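Local atomic coordinates of beta-galactosidase (Bacillus circulans, PDB entry 4MAD), a protein that probably hydrolyses terminal non-reducing beta-D-galactose residues from beta-D-galactosides, as a member of glycosyl hydrolase family 35. Residues T376-E381 / V490-L495; I396-T401 / I454-M459. One frame throughout, in Å; residues are numbered along the deposited sequence.

Interaction 1. Residues T376-E381 / V490-L495; sequences TPQKSE and VYPLPL
This is an antiparallel strand pairing at the margin of a beta sheet, where the short outermost strand 378-380 is laid along strand 488-493 in the first all-beta domain. Gln378 and Val490 form the hydrogen-bonded pair. Gln378 N donates a hydrogen bond to Val490 O at 3.0 Å, in the plane of that carbonyl, and Val490 N returns a bond of 2.9 Å to Gln378 O, nearly along the C=O axis. One residue earlier, Pro377 CA makes a CH...O contact of 3.4 Å to Val490 O, the oxygen that Gln378 N also uses. Pro377 CB meets the Tyr491 ring obliquely, 3.5 Å from CE1. With CG anti to its own carbonyl carbon (chi1 -51°), that ring comes beside the proline, and the tyrosine hydroxyl goes on to a hydrogen bond with Glu399. An alanine in place of Tyr491 removes the ring and hydroxyl, and would probably loosen the packing on Pro377 and leave Glu399 OE1 less firmly placed. On the sheet face of Gln378 and Val490, Gln378 CB lies 4.1 Å from Val490 CG2. The margin strand is thus held to its neighbour mainly by two backbone hydrogen bonds, with the proline-tyrosine contact as apolar reinforcement.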
loop_
_atom_site.group_PDB
_atom_site.type_symbol
_atom_site.label_atom_id
_atom_site.label_comp_id
_atom_site.label_asym_id
_atom_site.label_seq_id
_atom_site.Cartn_x
_atom_site.Cartn_y
_atom_site.Cartn_z
ATOM N N THR A 376 16.532 18.879 6.539
ATOM C CA THR A 376 17.638 19.195 7.410
ATOM C C THR A 376 18.805 18.334 6.938
ATOM O O THR A 376 18.668 17.188 6.830
ATOM C CB THR A 376 17.281 18.891 8.835
ATOM O OG1 THR A 376 16.077 19.555 9.146
ATOM C CG2 THR A 376 18.334 19.370 9.751
ATOM N N PRO A 377 19.914 18.934 6.589
ATOM C CA PRO A 377 21.002 18.152 6.025
ATOM C C PRO A 377 21.647 17.214 7.035
ATOM O O PRO A 377 21.728 17.545 8.164
ATOM C CB PRO A 377 21.995 19.213 5.588
ATOM C CG PRO A 377 21.821 20.251 6.515
ATOM C CD PRO A 377 20.359 20.311 6.798
ATOM N N GLN A 378 22.091 16.061 6.579
ATOM C CA GLN A 378 22.855 15.163 7.400
ATOM C C GLN A 378 24.106 14.818 6.630
ATOM O O GLN A 378 24.130 14.919 5.455
ATOM C CB GLN A 378 22.076 13.882 7.726
ATOM C CG GLN A 378 20.906 14.027 8.737
ATOM C CD GLN A 378 20.096 12.742 8.957
ATOM O OE1 GLN A 378 18.929 12.727 8.744
ATOM N NE2 GLN A 378 20.720 11.713 9.386
ATOM N N LYS A 379 25.155 14.438 7.335
ATOM C CA LYS A 379 26.425 14.187 6.713
ATOM C C LYS A 379 26.904 12.767 6.970
ATOM O O LYS A 379 26.736 12.272 7.998
ATOM C CB LYS A 379 27.443 15.197 7.223
ATOM C CG LYS A 379 27.193 16.559 6.682
ATOM C CD LYS A 379 28.091 17.577 7.214
ATOM C CE LYS A 379 29.550 17.292 6.933
ATOM N NZ LYS A 379 30.092 17.919 5.767
ATOM N N SER A 380 27.530 12.161 5.975
ATOM C CA SER A 380 28.147 10.883 6.155
ATOM C C SER A 380 29.290 10.698 5.188
ATOM O O SER A 380 29.309 11.298 4.184
ATOM C CB SER A 380 27.090 9.795 5.965
ATOM O OG SER A 380 26.557 9.821 4.682
ATOM N N GLU A 381 30.228 9.859 5.554
ATOM C CA GLU A 381 31.395 9.628 4.746
ATOM C C GLU A 381 31.052 8.951 3.439
ATOM O O GLU A 381 31.535 9.308 2.429
ATOM C CB GLU A 381 32.500 8.900 5.537
ATOM C CG GLU A 381 32.097 7.561 6.051
ATOM C CD GLU A 381 31.596 7.572 7.476
ATOM O OE1 GLU A 381 31.217 8.623 7.959
ATOM O OE2 GLU A 381 31.568 6.521 8.080
ATOM N N VAL A 490 23.248 14.990 2.663
ATOM C CA VAL A 490 22.007 14.434 2.159
ATOM C C VAL A 490 20.845 15.144 2.797
ATOM O O VAL A 490 20.943 15.564 3.893
ATOM C CB VAL A 490 21.891 12.960 2.435
ATOM C CG1 VAL A 490 23.079 12.231 1.933
ATOM C CG2 VAL A 490 21.609 12.735 3.845
ATOM N N TYR A 491 19.790 15.264 2.017
ATOM C CA TYR A 491 18.596 15.909 2.419
ATOM C C TYR A 491 17.409 14.962 2.243
ATOM O O TYR A 491 16.962 14.731 1.189
ATOM C CB TYR A 491 18.403 17.180 1.576
ATOM C CG TYR A 491 19.615 18.124 1.520
ATOM C CD1 TYR A 491 19.743 19.168 2.369
ATOM C CD2 TYR A 491 20.608 17.946 0.615
ATOM C CE1 TYR A 491 20.868 19.999 2.318
ATOM C CE2 TYR A 491 21.712 18.758 0.551
ATOM C CZ TYR A 491 21.845 19.786 1.403
ATOM O OH TYR A 491 22.941 20.610 1.353
ATOM N N PRO A 492 16.955 14.426 3.331
ATOM C CA PRO A 492 15.814 13.546 3.285
ATOM C C PRO A 492 14.549 14.387 3.008
ATOM O O PRO A 492 14.342 15.355 3.632
ATOM C CB PRO A 492 15.799 12.952 4.669
ATOM C CG PRO A 492 17.173 13.108 5.162
ATOM C CD PRO A 492 17.601 14.386 4.635
ATOM N N LEU A 493 13.710 13.934 2.088
ATOM C CA LEU A 493 12.545 14.646 1.649
ATOM C C LEU A 493 11.286 13.753 1.701
ATOM O O LEU A 493 10.840 13.270 0.743
ATOM C CB LEU A 493 12.752 15.224 0.244
ATOM C CG LEU A 493 13.862 16.254 0.027
ATOM C CD1 LEU A 493 14.344 16.423 -1.377
ATOM C CD2 LEU A 493 13.568 17.481 0.654
ATOM N N PRO A 494 10.810 13.548 2.904
ATOM C CA PRO A 494 9.590 12.792 3.182
ATOM C C PRO A 494 8.306 13.570 2.808
ATOM O O PRO A 494 7.262 13.019 2.757
ATOM C CB PRO A 494 9.639 12.594 4.681
ATOM C CG PRO A 494 10.515 13.624 5.172
ATOM C CD PRO A 494 11.493 13.968 4.122
ATOM N N LEU A 495 8.460 14.862 2.623
ATOM C CA LEU A 495 7.398 15.745 2.179
ATOM C C LEU A 495 6.213 15.733 3.145
ATOM O O LEU A 495 5.123 15.869 2.731
ATOM C CB LEU A 495 6.944 15.389 0.789
ATOM C CG LEU A 495 7.958 15.405 -0.349
ATOM C CD1 LEU A 495 7.252 15.248 -1.643
ATOM C CD2 LEU A 495 8.775 16.651 -0.309
#

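Interaction 2. Residues I396-T401 / I454-M459; sequences IVYETT and IIVENM
Tyr398 OH is the best-held polar atom here, gripped by two hydrogen bonds, one with Leu384 O and one with Ile474 N. Between the strands, Ile454 O is the carbonyl approached twice. Tyr398 N donates to it at 3.0 Å, almost straight (170° at the hydrogen) and in the plane of the carbonyl, while Val397 CA brings its hydrogen to the same oxygen at 3.4 Å. Tyr398 is held through its carbonyl as well, Ile454 N donating to Tyr398 O. Two residues along, Ile396 and Val456 repeat the arrangement: Val456 N reaches Ile396 O at 2.9 Å, the straightest bond of the four (173°), and Ile396 N answers to Val456 O. Between these hydrogen-bonded pairs, Val397 and Ile455 form a non-hydrogen-bonded pair whose CA atoms are 4.5 Å apart.

Ile396, Tyr398, Ile454 and Val456 share one sheet face. Ile396 and Val456 run side by side, CG2 of the isoleucine 4.0 Å from CB of the valine. Val456 CG2 comes up to the edge of the Tyr398 ring, 3.9 Å from CD2, and Ile396 CG1 sits above one ring face, offset toward the rim. Tyr398 CG is anti to its carbonyl carbon (chi1 -68°). Across the sheet, Val397 CG2 packs on Ile455 CG1 at 4.2 Å. In this central strand pair of the all-beta domain, four backbone bonds satisfy buried peptides while beta-branched side chains, with the Tyr398 ring on one face, supply the apolar cover.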
loop_
_atom_site.group_PDB
_atom_site.type_symbol
_atom_site.label_atom_id
_atom_site.label_comp_id
_atom_site.label_asym_id
_atom_site.label_seq_id
_atom_site.Cartn_x
_atom_site.Cartn_y
_atom_site.Cartn_z
ATOM N N ILE A 396 15.104 11.722 -1.645
ATOM C CA ILE A 396 16.275 12.105 -0.892
ATOM C C ILE A 396 17.320 12.622 -1.855
ATOM O O ILE A 396 17.517 12.081 -2.870
ATOM C CB ILE A 396 16.791 10.948 -0.036
ATOM C CG1 ILE A 396 18.043 11.341 0.714
ATOM C CG2 ILE A 396 17.069 9.789 -0.859
ATOM C CD1 ILE A 396 18.382 10.442 1.723
ATOM N N VAL A 397 17.944 13.707 -1.480
ATOM C CA VAL A 397 18.954 14.270 -2.302
ATOM C C VAL A 397 20.322 13.960 -1.684
ATOM O O VAL A 397 20.536 14.195 -0.553
ATOM C CB VAL A 397 18.847 15.789 -2.407
ATOM C CG1 VAL A 397 19.934 16.332 -3.208
ATOM C CG2 VAL A 397 17.562 16.189 -2.985
ATOM N N TYR A 398 21.208 13.444 -2.508
ATOM C CA TYR A 398 22.557 13.105 -2.128
ATOM C C TYR A 398 23.506 14.056 -2.888
ATOM O O TYR A 398 23.347 14.263 -4.033
ATOM C CB TYR A 398 22.952 11.685 -2.523
ATOM C CG TYR A 398 22.270 10.522 -1.828
ATOM C CD1 TYR A 398 22.853 9.892 -0.746
ATOM C CD2 TYR A 398 21.100 9.988 -2.299
ATOM C CE1 TYR A 398 22.254 8.828 -0.155
ATOM C CE2 TYR A 398 20.542 8.941 -1.703
ATOM C CZ TYR A 398 21.112 8.357 -0.623
ATOM O OH TYR A 398 20.550 7.320 -0.039
ATOM N N GLU A 399 24.447 14.648 -2.177
ATOM C CA GLU A 399 25.239 15.716 -2.723
ATOM C C GLU A 399 26.721 15.585 -2.288
ATOM O O GLU A 399 26.993 15.331 -1.158
ATOM C CB GLU A 399 24.633 17.012 -2.228
ATOM C CG GLU A 399 25.320 18.276 -2.426
ATOM C CD GLU A 399 24.407 19.469 -2.035
ATOM O OE1 GLU A 399 24.633 20.096 -1.010
ATOM O OE2 GLU A 399 23.417 19.708 -2.715
ATOM N N THR A 400 27.635 15.745 -3.225
ATOM C CA THR A 400 29.054 15.682 -2.930
ATOM C C THR A 400 29.806 16.515 -3.927
ATOM O O THR A 400 29.332 16.742 -5.004
ATOM C CB THR A 400 29.613 14.262 -2.954
ATOM O OG1 THR A 400 30.900 14.203 -2.327
ATOM C CG2 THR A 400 29.723 13.787 -4.339
ATOM N N THR A 401 31.005 16.932 -3.539
ATOM C CA THR A 401 31.868 17.675 -4.407
ATOM C C THR A 401 33.042 16.845 -4.905
ATOM O O THR A 401 33.750 16.291 -4.165
ATOM C CB THR A 401 32.421 18.952 -3.747
ATOM O OG1 THR A 401 31.370 19.715 -3.153
ATOM C CG2 THR A 401 33.113 19.798 -4.768
ATOM N N ILE A 454 22.193 13.991 -6.668
ATOM C CA ILE A 454 21.339 12.938 -7.167
ATOM C C ILE A 454 20.048 12.957 -6.356
ATOM O O ILE A 454 20.089 12.834 -5.199
ATOM C CB ILE A 454 22.009 11.599 -7.026
ATOM C CG1 ILE A 454 23.356 11.627 -7.730
ATOM C CG2 ILE A 454 21.190 10.529 -7.611
ATOM C CD1 ILE A 454 24.117 10.319 -7.777
ATOM N N ILE A 455 18.938 13.120 -7.046
ATOM C CA ILE A 455 17.631 13.099 -6.430
ATOM C C ILE A 455 17.006 11.730 -6.592
ATOM O O ILE A 455 16.617 11.375 -7.651
ATOM C CB ILE A 455 16.621 14.136 -7.047
ATOM C CG1 ILE A 455 17.270 15.502 -7.146
ATOM C CG2 ILE A 455 15.396 14.212 -6.194
ATOM C CD1 ILE A 455 16.425 16.551 -7.718
ATOM N N VAL A 456 16.866 11.019 -5.499
ATOM C CA VAL A 456 16.454 9.654 -5.538
ATOM C C VAL A 456 15.011 9.501 -5.045
ATOM O O VAL A 456 14.655 10.102 -4.075
ATOM C CB VAL A 456 17.380 8.735 -4.749
ATOM C CG1 VAL A 456 16.896 7.331 -4.859
ATOM C CG2 VAL A 456 18.771 8.854 -5.226
ATOM N N GLU A 457 14.235 8.698 -5.760
ATOM C CA GLU A 457 12.904 8.392 -5.368
ATOM C C GLU A 457 12.814 6.947 -4.881
ATOM O O GLU A 457 13.203 6.072 -5.558
ATOM C CB GLU A 457 11.908 8.571 -6.501
ATOM C CG GLU A 457 10.496 8.471 -6.058
ATOM C CD GLU A 457 9.463 8.644 -7.199
ATOM O OE1 GLU A 457 9.857 8.806 -8.334
ATOM O OE2 GLU A 457 8.277 8.611 -6.929
ATOM N N ASN A 458 12.252 6.768 -3.688
ATOM C CA ASN A 458 11.826 5.486 -3.173
ATOM C C ASN A 458 10.450 5.319 -3.788
ATOM O O ASN A 458 9.541 5.958 -3.373
ATOM C CB ASN A 458 11.612 5.532 -1.646
ATOM C CG ASN A 458 10.845 4.329 -1.077
ATOM O OD1 ASN A 458 10.365 3.504 -1.756
ATOM N ND2 ASN A 458 10.670 4.327 0.204
ATOM N N MET A 459 10.337 4.433 -4.756
ATOM C CA MET A 459 9.111 4.226 -5.506
ATOM C C MET A 459 8.155 3.207 -4.873
ATOM O O MET A 459 7.178 2.861 -5.439
ATOM C CB MET A 459 9.442 3.840 -6.936
ATOM C CG MET A 459 10.214 4.860 -7.692
ATOM S SD MET A 459 10.623 4.359 -9.362
ATOM C CE MET A 459 9.095 4.543 -10.117
#

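Both contacts belong to one antiparallel sheet, with strand 488-493 lying between strands 378-380 and 395-403. Tyr491 N to Val397 O, 2.9 Å, is a probable hydrogen bond across that junction, and Val490 CG1 packs 3.6 Å from Tyr398 CD1. Interaction 1 is the partly buried margin: a single bridged pair, a proline beside it, and Thr376 near a bound 2-(2-methoxyethoxy)ethanol, probably from the crystallisation liquor. Interaction 2 lies within the sheet, and all six residues that touch are buried; three successive pairs bring four backbone bonds and apolar packing on both faces. Backbone pairing is common to both; the margin adds proline-tyrosine and glutamine-valine contacts beside partly exposed residues, the interior contacts between buried apolar ones.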